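PDB 4OEN: second substrate binding domain of putative amino acid ABC transporter from Streptococcus pneumoniae, which probably binds an amino acid outside the cell and delivers it to the membrane part of an ABC importer, as family 3 solute-binding proteins do. Local coordinates for residues A[49-52]-A[53-57]; A[120-123]-A[124-128]; A[145-149]-A[150-154]; A[207-211]-A[212-216]. All coordinates share one frame; numbering follows the deposited sequence.

Interaction 1 of 4, residues A[49-52]-A[53-57]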
loop_
_atom_site.group_PDB
_atom_site.type_symbol
_atom_site.label_atom_id
_atom_site.label_comp_id
_atom_site.label_asym_id
_atom_site.label_seq_id
_atom_site.Cartn_x
_atom_site.Cartn_y
_atom_site.Cartn_z
ATOM N N PRO A 49 16.275 -0.788 -6.941
ATOM C CA PRO A 49 16.939 0.468 -7.314
ATOM C C PRO A 49 16.126 1.709 -6.956
ATOM O O PRO A 49 16.614 2.820 -7.137
ATOM C CB PRO A 49 17.084 0.336 -8.830
ATOM C CG PRO A 49 15.878 -0.447 -9.235
ATOM C CD PRO A 49 15.656 -1.443 -8.109
ATOM N N GLY A 50 14.915 1.515 -6.443
ATOM C CA GLY A 50 14.024 2.625 -6.176
ATOM C C GLY A 50 12.909 2.633 -7.205
ATOM O O GLY A 50 13.081 2.118 -8.303
ATOM N N PHE A 51 11.785 3.252 -6.856
ATOM C CA PHE A 51 10.573 3.187 -7.674
ATOM C C PHE A 51 10.775 3.797 -9.055
ATOM O O PHE A 51 10.489 3.162 -10.060
ATOM C CB PHE A 51 9.421 3.888 -6.956
ATOM C CG PHE A 51 8.093 3.762 -7.665
ATOM C CD1 PHE A 51 7.469 2.537 -7.795
ATOM C CD2 PHE A 51 7.469 4.875 -8.184
ATOM C CE1 PHE A 51 6.240 2.432 -8.449
ATOM C CE2 PHE A 51 6.250 4.778 -8.834
ATOM C CZ PHE A 51 5.632 3.558 -8.965
ATOM N N ASP A 52 11.259 5.032 -9.099
ATOM C CA ASP A 52 11.495 5.699 -10.377
ATOM C C ASP A 52 12.520 4.966 -11.236
ATOM O O ASP A 52 12.344 4.848 -12.449
ATOM C CB ASP A 52 11.939 7.133 -10.147
ATOM C CG ASP A 52 10.807 8.015 -9.667
ATOM O OD1 ASP A 52 9.638 7.573 -9.747
ATOM O OD2 ASP A 52 11.082 9.152 -9.232
ATOM N N ALA A 53 13.580 4.466 -10.605
ATOM C CA ALA A 53 14.624 3.733 -11.321
ATOM C C ALA A 53 14.090 2.393 -11.834
ATOM O O ALA A 53 14.477 1.941 -12.916
ATOM C CB ALA A 53 15.831 3.521 -10.433
ATOM N N ALA A 54 13.209 1.775 -11.051
ATOM C CA ALA A 54 12.527 0.539 -11.451
ATOM C C ALA A 54 11.639 0.769 -12.678
ATOM O O ALA A 54 11.622 -0.034 -13.616
ATOM C CB ALA A 54 11.705 -0.014 -10.293
ATOM N N ILE A 55 10.892 1.865 -12.658
ATOM C CA ILE A 55 10.105 2.293 -13.815
ATOM C C ILE A 55 10.982 2.411 -15.063
ATOM O O ILE A 55 10.665 1.853 -16.120
ATOM C CB ILE A 55 9.407 3.651 -13.552
ATOM C CG1 ILE A 55 8.401 3.530 -12.404
ATOM C CG2 ILE A 55 8.730 4.171 -14.825
ATOM C CD1 ILE A 55 7.182 2.717 -12.725
ATOM N N SER A 56 12.087 3.151 -14.939
ATOM C CA SER A 56 13.039 3.316 -16.036
ATOM C C SER A 56 13.548 1.997 -16.600
ATOM O O SER A 56 13.614 1.820 -17.825
ATOM C CB SER A 56 14.247 4.152 -15.584
ATOM O OG SER A 56 13.899 5.512 -15.408
ATOM N N ALA A 57 13.934 1.092 -15.706
ATOM C CA ALA A 57 14.568 -0.155 -16.120
ATOM C C ALA A 57 13.579 -1.015 -16.911
ATOM O O ALA A 57 13.934 -1.577 -17.943
ATOM C CB ALA A 57 15.111 -0.913 -14.904
HETATM O O HOH W 1 11.169 6.724 -14.039
#

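Interaction 2 of 4, residues A[120-123]-A[124-128]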
loop_
_atom_site.group_PDB
_atom_site.type_symbol
_atom_site.label_atom_id
_atom_site.label_comp_id
_atom_site.label_asym_id
_atom_site.label_seq_id
_atom_site.Cartn_x
_atom_site.Cartn_y
_atom_site.Cartn_z
ATOM N N SER A 120 -5.854 10.756 1.302
ATOM C CA SER A 120 -6.570 10.923 2.557
ATOM C C SER A 120 -7.067 12.359 2.715
ATOM O O SER A 120 -8.192 12.609 3.167
ATOM C CB SER A 120 -5.676 10.526 3.729
ATOM O OG SER A 120 -5.428 9.124 3.711
ATOM N N GLN A 121 -6.235 13.312 2.317
ATOM C CA GLN A 121 -6.638 14.716 2.395
ATOM C C GLN A 121 -7.780 15.063 1.446
ATOM O O GLN A 121 -8.661 15.825 1.799
ATOM C CB GLN A 121 -5.437 15.616 2.120
ATOM C CG GLN A 121 -5.767 17.121 2.178
ATOM C CD GLN A 121 -4.598 17.958 1.754
ATOM O OE1 GLN A 121 -3.953 17.660 0.758
ATOM N NE2 GLN A 121 -4.303 19.010 2.518
ATOM N N THR A 122 -7.740 14.520 0.233
ATOM C CA THR A 122 -8.813 14.691 -0.726
ATOM C C THR A 122 -10.143 14.179 -0.151
ATOM O O THR A 122 -11.149 14.882 -0.175
ATOM C CB THR A 122 -8.494 13.949 -2.022
ATOM O OG1 THR A 122 -7.192 14.347 -2.494
ATOM C CG2 THR A 122 -9.542 14.230 -3.073
ATOM N N PHE A 123 -10.122 12.966 0.382
ATOM C CA PHE A 123 -11.340 12.411 0.979
ATOM C C PHE A 123 -11.850 13.315 2.098
ATOM O O PHE A 123 -13.026 13.687 2.119
ATOM C CB PHE A 123 -11.079 10.987 1.504
ATOM C CG PHE A 123 -12.248 10.383 2.227
ATOM C CD1 PHE A 123 -13.221 9.682 1.539
ATOM C CD2 PHE A 123 -12.384 10.541 3.592
ATOM C CE1 PHE A 123 -14.301 9.132 2.216
ATOM C CE2 PHE A 123 -13.460 10.006 4.268
ATOM C CZ PHE A 123 -14.411 9.291 3.586
ATOM N N LEU A 124 -10.977 13.700 3.019
ATOM C CA LEU A 124 -11.431 14.478 4.169
ATOM C C LEU A 124 -11.984 15.818 3.727
ATOM O O LEU A 124 -12.950 16.329 4.280
ATOM C CB LEU A 124 -10.298 14.717 5.165
ATOM C CG LEU A 124 -9.910 13.651 6.166
ATOM C CD1 LEU A 124 -8.904 14.271 7.098
ATOM C CD2 LEU A 124 -11.151 13.190 6.949
ATOM N N THR A 125 -11.338 16.409 2.730
ATOM C CA THR A 125 -11.732 17.736 2.307
ATOM C C THR A 125 -13.080 17.693 1.620
ATOM O O THR A 125 -13.919 18.560 1.839
ATOM C CB THR A 125 -10.678 18.361 1.382
ATOM O OG1 THR A 125 -9.438 18.420 2.089
ATOM C CG2 THR A 125 -11.098 19.757 0.984
ATOM N N GLU A 126 -13.288 16.653 0.818
ATOM C CA GLU A 126 -14.543 16.485 0.102
ATOM C C GLU A 126 -15.709 16.148 1.015
ATOM O O GLU A 126 -16.855 16.417 0.668
ATOM C CB GLU A 126 -14.407 15.402 -0.967
ATOM C CG GLU A 126 -13.538 15.819 -2.159
ATOM C CD GLU A 126 -14.237 16.758 -3.134
ATOM O OE1 GLU A 126 -15.286 17.334 -2.780
ATOM O OE2 GLU A 126 -13.731 16.919 -4.269
ATOM N N ASN A 127 -15.424 15.549 2.169
ATOM C CA ASN A 127 -16.505 15.137 3.070
ATOM C C ASN A 127 -16.686 16.035 4.292
ATOM O O ASN A 127 -17.491 15.749 5.185
ATOM C CB ASN A 127 -16.273 13.701 3.512
ATOM C CG ASN A 127 -16.605 12.719 2.419
ATOM O OD1 ASN A 127 -17.775 12.394 2.210
ATOM N ND2 ASN A 127 -15.590 12.269 1.684
ATOM N N GLN A 128 -15.959 17.140 4.312
ATOM C CA GLN A 128 -15.946 17.994 5.486
ATOM C C GLN A 128 -17.313 18.618 5.779
ATOM O O GLN A 128 -17.710 18.714 6.941
ATOM C CB GLN A 128 -14.887 19.090 5.341
ATOM C CG GLN A 128 -14.758 19.965 6.580
ATOM C CD GLN A 128 -13.562 20.892 6.521
ATOM O OE1 GLN A 128 -13.096 21.266 5.436
ATOM N NE2 GLN A 128 -13.050 21.261 7.684
#

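Interaction 3 of 4, residues A[145-149]-A[150-154]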
loop_
_atom_site.group_PDB
_atom_site.type_symbol
_atom_site.label_atom_id
_atom_site.label_comp_id
_atom_site.label_asym_id
_atom_site.label_seq_id
_atom_site.Cartn_x
_atom_site.Cartn_y
_atom_site.Cartn_z
ATOM N N TYR A 145 1.168 12.082 13.831
ATOM C CA TYR A 145 0.927 11.070 14.863
ATOM C C TYR A 145 1.345 11.565 16.251
ATOM O O TYR A 145 0.792 11.124 17.262
ATOM C CB TYR A 145 1.616 9.751 14.485
ATOM C CG TYR A 145 0.825 9.021 13.414
ATOM C CD1 TYR A 145 -0.360 8.369 13.729
ATOM C CD2 TYR A 145 1.233 9.024 12.083
ATOM C CE1 TYR A 145 -1.105 7.719 12.759
ATOM C CE2 TYR A 145 0.491 8.376 11.099
ATOM C CZ TYR A 145 -0.684 7.730 11.444
ATOM O OH TYR A 145 -1.432 7.085 10.482
ATOM N N ASP A 146 2.282 12.508 16.318
ATOM C CA ASP A 146 2.612 13.141 17.589
ATOM C C ASP A 146 1.403 13.905 18.107
ATOM O O ASP A 146 1.066 13.843 19.289
ATOM C CB ASP A 146 3.806 14.083 17.443
ATOM C CG ASP A 146 5.122 13.345 17.340
ATOM O OD1 ASP A 146 5.116 12.097 17.425
ATOM O OD2 ASP A 146 6.164 14.015 17.187
ATOM N N SER A 147 0.749 14.633 17.203
ATOM C CA SER A 147 -0.427 15.392 17.555
ATOM C C SER A 147 -1.567 14.471 18.003
ATOM O O SER A 147 -2.270 14.778 18.963
ATOM C CB SER A 147 -0.860 16.258 16.367
ATOM O OG SER A 147 -1.988 17.055 16.691
ATOM N N LEU A 148 -1.760 13.355 17.303
ATOM C CA LEU A 148 -2.783 12.383 17.707
ATOM C C LEU A 148 -2.500 11.886 19.124
ATOM O O LEU A 148 -3.404 11.781 19.955
ATOM C CB LEU A 148 -2.845 11.205 16.727
ATOM C CG LEU A 148 -3.975 10.187 16.986
ATOM C CD1 LEU A 148 -5.322 10.830 16.720
ATOM C CD2 LEU A 148 -3.832 8.892 16.178
ATOM N N ASN A 149 -1.230 11.612 19.399
ATOM C CA ASN A 149 -0.824 11.063 20.688
ATOM C C ASN A 149 -1.112 12.006 21.850
ATOM O O ASN A 149 -1.568 11.564 22.903
ATOM C CB ASN A 149 0.662 10.716 20.664
ATOM C CG ASN A 149 1.080 9.891 21.858
ATOM O OD1 ASN A 149 0.406 8.930 22.224
ATOM N ND2 ASN A 149 2.182 10.276 22.490
ATOM N N THR A 150 -0.853 13.298 21.657
ATOM C CA THR A 150 -1.048 14.277 22.720
ATOM C C THR A 150 -2.520 14.629 22.904
ATOM O O THR A 150 -2.895 15.240 23.901
ATOM C CB THR A 150 -0.257 15.583 22.460
ATOM O OG1 THR A 150 -0.800 16.267 21.322
ATOM C CG2 THR A 150 1.221 15.286 22.233
ATOM N N GLY A 151 -3.353 14.241 21.944
ATOM C CA GLY A 151 -4.775 14.538 22.010
ATOM C C GLY A 151 -5.104 15.882 21.387
ATOM O O GLY A 151 -6.226 16.383 21.513
ATOM N N ALA A 152 -4.125 16.463 20.700
ATOM C CA ALA A 152 -4.303 17.763 20.063
ATOM C C ALA A 152 -5.259 17.660 18.872
ATOM O O ALA A 152 -5.970 18.612 18.544
ATOM C CB ALA A 152 -2.959 18.328 19.620
ATOM N N ILE A 153 -5.235 16.511 18.207
ATOM C CA ILE A 153 -6.269 16.149 17.244
ATOM C C ILE A 153 -6.975 14.888 17.751
ATOM O O ILE A 153 -6.434 14.155 18.579
ATOM C CB ILE A 153 -5.699 15.926 15.838
ATOM C CG1 ILE A 153 -4.564 14.907 15.881
ATOM C CG2 ILE A 153 -5.176 17.256 15.276
ATOM C CD1 ILE A 153 -4.011 14.510 14.530
ATOM N N ASP A 154 -8.176 14.645 17.245
ATOM C CA ASP A 154 -9.010 13.539 17.707
ATOM C C ASP A 154 -8.874 12.268 16.877
ATOM O O ASP A 154 -9.242 11.178 17.317
ATOM C CB ASP A 154 -10.461 13.998 17.720
ATOM C CG ASP A 154 -10.671 15.174 18.645
ATOM O OD1 ASP A 154 -10.590 14.962 19.875
ATOM O OD2 ASP A 154 -10.910 16.300 18.158
HETATM O O HOH W 2 -6.041 11.848 19.974
#

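Interaction 4 of 4, residues A[207-211]-A[212-216]. With SO4 (sulfate ion), chain C.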
loop_
_atom_site.group_PDB
_atom_site.type_symbol
_atom_site.label_atom_id
_atom_site.label_comp_id
_atom_site.label_asym_id
_atom_site.label_seq_id
_atom_site.Cartn_x
_atom_site.Cartn_y
_atom_site.Cartn_z
ATOM N N ASN A 207 -3.729 -19.046 -7.515
ATOM C CA ASN A 207 -3.380 -20.250 -6.755
ATOM C C ASN A 207 -3.099 -19.936 -5.289
ATOM O O ASN A 207 -3.558 -20.639 -4.397
ATOM C CB ASN A 207 -2.169 -20.948 -7.372
ATOM C CG ASN A 207 -2.488 -21.586 -8.706
ATOM O OD1 ASN A 207 -3.649 -21.855 -9.007
ATOM N ND2 ASN A 207 -1.456 -21.845 -9.510
ATOM N N LEU A 208 -2.344 -18.871 -5.037
ATOM C CA LEU A 208 -2.018 -18.501 -3.662
ATOM C C LEU A 208 -3.251 -18.024 -2.895
ATOM O O LEU A 208 -3.349 -18.209 -1.687
ATOM C CB LEU A 208 -0.933 -17.417 -3.642
ATOM C CG LEU A 208 0.416 -17.875 -4.209
ATOM C CD1 LEU A 208 1.411 -16.710 -4.241
ATOM C CD2 LEU A 208 0.997 -19.057 -3.447
ATOM N N LYS A 209 -4.187 -17.386 -3.583
ATOM C CA LYS A 209 -5.448 -17.043 -2.937
ATOM C C LYS A 209 -6.239 -18.307 -2.601
ATOM O O LYS A 209 -6.765 -18.451 -1.495
ATOM C CB LYS A 209 -6.269 -16.109 -3.825
ATOM C CG LYS A 209 -5.818 -14.663 -3.739
ATOM C CD LYS A 209 -6.620 -13.802 -4.697
ATOM C CE LYS A 209 -6.222 -12.338 -4.602
ATOM N NZ LYS A 209 -7.008 -11.518 -5.574
ATOM N N ALA A 210 -6.303 -19.242 -3.543
ATOM C CA ALA A 210 -7.149 -20.420 -3.366
ATOM C C ALA A 210 -6.688 -21.307 -2.209
ATOM O O ALA A 210 -7.514 -21.924 -1.540
ATOM C CB ALA A 210 -7.193 -21.225 -4.654
ATOM N N ASN A 211 -5.381 -21.364 -1.951
ATOM C CA ASN A 211 -4.870 -22.301 -0.945
ATOM C C ASN A 211 -4.471 -21.647 0.372
ATOM O O ASN A 211 -3.886 -22.294 1.240
ATOM C CB ASN A 211 -3.685 -23.105 -1.502
ATOM C CG ASN A 211 -2.433 -22.264 -1.737
ATOM O OD1 ASN A 211 -2.352 -21.086 -1.379
ATOM N ND2 ASN A 211 -1.434 -22.888 -2.356
ATOM N N GLY A 212 -4.773 -20.360 0.503
ATOM C CA GLY A 212 -4.604 -19.670 1.767
ATOM C C GLY A 212 -3.249 -19.021 1.973
ATOM O O GLY A 212 -3.068 -18.250 2.917
ATOM N N GLU A 213 -2.297 -19.335 1.108
ATOM C CA GLU A 213 -0.953 -18.794 1.261
ATOM C C GLU A 213 -0.896 -17.284 1.093
ATOM O O GLU A 213 -0.113 -16.625 1.775
ATOM C CB GLU A 213 -0.001 -19.463 0.271
ATOM C CG GLU A 213 0.181 -20.955 0.545
ATOM C CD GLU A 213 0.566 -21.257 1.992
ATOM O OE1 GLU A 213 1.407 -20.527 2.566
ATOM O OE2 GLU A 213 0.024 -22.233 2.557
ATOM N N PHE A 214 -1.733 -16.734 0.214
ATOM C CA PHE A 214 -1.759 -15.285 0.005
ATOM C C PHE A 214 -2.168 -14.559 1.280
ATOM O O PHE A 214 -1.519 -13.587 1.700
ATOM C CB PHE A 214 -2.718 -14.916 -1.130
ATOM C CG PHE A 214 -2.737 -13.442 -1.443
ATOM C CD1 PHE A 214 -1.596 -12.814 -1.893
ATOM C CD2 PHE A 214 -3.892 -12.695 -1.299
ATOM C CE1 PHE A 214 -1.595 -11.463 -2.186
ATOM C CE2 PHE A 214 -3.896 -11.342 -1.596
ATOM C CZ PHE A 214 -2.739 -10.731 -2.038
ATOM N N GLN A 215 -3.235 -15.050 1.905
ATOM C CA GLN A 215 -3.748 -14.423 3.113
ATOM C C GLN A 215 -2.716 -14.464 4.237
ATOM O O GLN A 215 -2.632 -13.539 5.034
ATOM C CB GLN A 215 -5.050 -15.096 3.555
ATOM C CG GLN A 215 -5.787 -14.338 4.657
ATOM C CD GLN A 215 -6.202 -12.937 4.235
ATOM O OE1 GLN A 215 -6.568 -12.701 3.081
ATOM N NE2 GLN A 215 -6.145 -11.998 5.173
ATOM N N LYS A 216 -1.922 -15.527 4.301
ATOM C CA LYS A 216 -0.883 -15.615 5.319
ATOM C C LYS A 216 0.181 -14.515 5.142
ATOM O O LYS A 216 0.685 -13.963 6.122
ATOM C CB LYS A 216 -0.220 -16.993 5.297
ATOM C CG LYS A 216 -1.096 -18.102 5.869
ATOM C CD LYS A 216 -0.330 -19.409 5.899
ATOM C CE LYS A 216 -1.216 -20.567 6.315
ATOM N NZ LYS A 216 -0.474 -21.846 6.201
HETATM S S SO4 C . -1.332 -23.289 -12.918
HETATM O O1 SO4 C . -0.208 -23.804 -12.138
HETATM O O2 SO4 C . -2.486 -24.167 -12.747
HETATM O O3 SO4 C . -1.673 -21.944 -12.472
HETATM O O4 SO4 C . -0.961 -23.246 -14.330
HETATM O O HOH W 3 -5.252 -16.779 0.561
HETATM O O HOH W 4 -2.781 -22.386 3.684
#

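Interaction 1 of 4, residues A[49-52]-A[53-57]
Pro49 lays its ring against the first turn of the helix that follows, with CB 3.8 Å from Ala53 CB and CG near the methyl of Ala54. A compact ring suits a place just ahead of a helix, and the small alanine methyls let it settle close. Gly50 is the N-cap. Its phi of 107° is one a glycine adopts easily, having no CB to press on the carbonyl of Pro49. The Gly50 O accepts the first helical bond, from Ala54 N at 2.8 Å, which arrives nearly along the C=O axis.

Phe51 begins the helix, and its O takes Ile55 N at 2.9 Å. With CG anti to the backbone N (chi1 -175°), the ring stands out from the helix, and Ile55 comes over one of its faces, CD1 lying 4.2 Å from Phe51 CZ in one of two modelled conformers of the isoleucine. Both side chains also rest on Ile66 and Met70, so large apolar groups fit this side of the helix. Asp52 closes the segment: its O binds Ser56 N at 3.0 Å and also accepts a hydrogen bond from a water 2.7 Å from Asp52 O, which in turn touches Ser56 OG. A carboxylate so near a helix N-terminus probably gains from the helix dipole.

An acetate, probably from the crystallisation liquor, lies beside the Phe51 side chain. This is the helix start of a beta-alpha-beta unit, strand 44-47 to helix 51-60 to strand 65-66, of the type II periplasmic binding protein fold.

Interaction 2 of 4, residues A[120-123]-A[124-128]
Phe123 and Asn127 meet at the C-terminal end of helix 119-126, a helix that packs on the parallel strands 111-115, 134-138 and 155-159 of the periplasmic binding protein fold. Asn127 is the first residue to leave helical angles, and its amide folds back over the last turn. ND2 donates to Phe123 O at 3.0 Å, a fairly straight bond (162° at the hydrogen) that lies close to the amide's own plane. The same nitrogen sits over one face of the Phe123 ring, 3.4 Å above it and displaced toward the rim, with ring and amide planes 38° apart. Phe123 has its CG anti to the backbone N (chi1 176°), which turns the ring so that one face meets that amide. Asparagine suits the place: it is short enough to return to the carbonyl, and Phe123 O gains a well-aligned second donor where the backbone bond from Asn127 N is weak.

Leu124, next in sequence, turns its side chain to the sheet. Its N binds Ser120 O at 3.0 Å, while its branched end is buried against Val112, Val114, Ile135 and Met157, a fitting role for leucine. Phe123 also reaches Met157.

One turn back, Gln121 sends its extended side chain to Gly117 N and Asn116, but its carbonyl is held from within the helix. Thr125 N at 2.9 Å and Thr125 OG1 at 2.7 Å both donate to Gln121 O, approaching from opposite faces of the carbonyl plane.

Interaction 3 of 4, residues A[145-149]-A[150-154]
A Schellman motif ends helix 141-150, tying Ser147 and Leu148 to Gly151 and Ala152 before the chain turns into strand 155-159. Gly151 takes the positive phi (88°) that reverses the chain, a conformation glycine reaches readily because it has no side chain to press on the carbonyl of Thr150. Two bonds close the motif: Ala152 N to Ser147 O at 3.0 Å, weak because it is bent, and Gly151 N to Leu148 O at 3.2 Å, with the donor well above the carbonyl plane.

Ser147 O is further engaged by Thr150. The threonine places OG1 between its backbone N and carbonyl carbon (chi1 67°), and from there the hydroxyl donates to Ser147 O over 3.2 Å. Thr150 N keeps the ordinary helical bond to Asp146 O.

Past the turn, Ile153 doubles back against the helix end. Its CG1 lies 3.5 Å from Ser147 OG and its CD1 meets Leu148 CB at 4.1 Å, so the apolar chain packs along the last turn and also rests on Lys136 and Phe138. Serine's small size lets Ala152 and Ile153 crowd in, and Leu148 fills the inner side toward Leu173 and Val156. Asp154 then pairs with Thr111. A water fastens the two limbs of the turn, donating to Leu148 O at 2.6 Å and to Ile153 O at 2.7 Å.

Interaction 4 of 4, residues A[207-211]-A[212-216]
The sharp turn between helices 195-210 and 213-222 is stitched by Leu208 and Asn211 on one side and Glu213 and Phe214 on the other. Phe214 N donates to Leu208 O at 2.9 Å; the bond is straight at the hydrogen, yet the donor stands well above the carbonyl plane, as befits a chain that is changing direction. Gly212, at the N-cap, has a phi of 90° that suits a residue without CB, and its N makes a weak bond to Lys209 O.

Asn211 forms an Asx turn: its OD1 accepts Glu213 N at 3.0 Å. Asparagine's short amide can reach the N-H two residues on because CG sits between the backbone N and the carbonyl carbon (chi1 68°). Asn211 OD1 also lies 3.2 Å from Glu213 CG, and the amide and carboxylate planes stand 81° apart.

Leu208 CB packs on Phe214 CB at 4.0 Å; leucine and phenylalanine suit this buried face against helix 28-40, where Ala35, Ile36 and Leu32 cover them. Beside Phe214, the extended chain of Lys209 runs alongside the ring with CG 3.7 Å from CD2, its methylenes an apolar flank. Farther back, Asn207 ND2 donates both to Asp39 and to a sulfate, probably from the crystallisation liquor, which Gln40 also binds.

A water links Asn211 O to Glu213 OE2. The amide oxygen satisfies the first backbone N-H of the new helix, and the Glu213 carboxylate, in a long salt bridge with Lys216, probably interacts favourably with the helix dipole.

In the fold
The four contacts follow one another along the chain, each a local contact at a helix end or a turn between helices. Interaction 1 follows strand 44-47 and packs on strand 65-66, and interaction 4 leans on helix 28-40; their centres are 28 Å apart. Interactions 2 and 3 flank the parallel strands 111-115, 134-138 and 155-159, with centres 19 Å apart and nearest atoms about 8 Å apart. Interaction 4 lies across the chain's centre from both. The pairs thus probably mark two lobes, linked by the long strands 87-96 and 180-190, as expected of a type II periplasmic binding protein that holds its ligand between lobes.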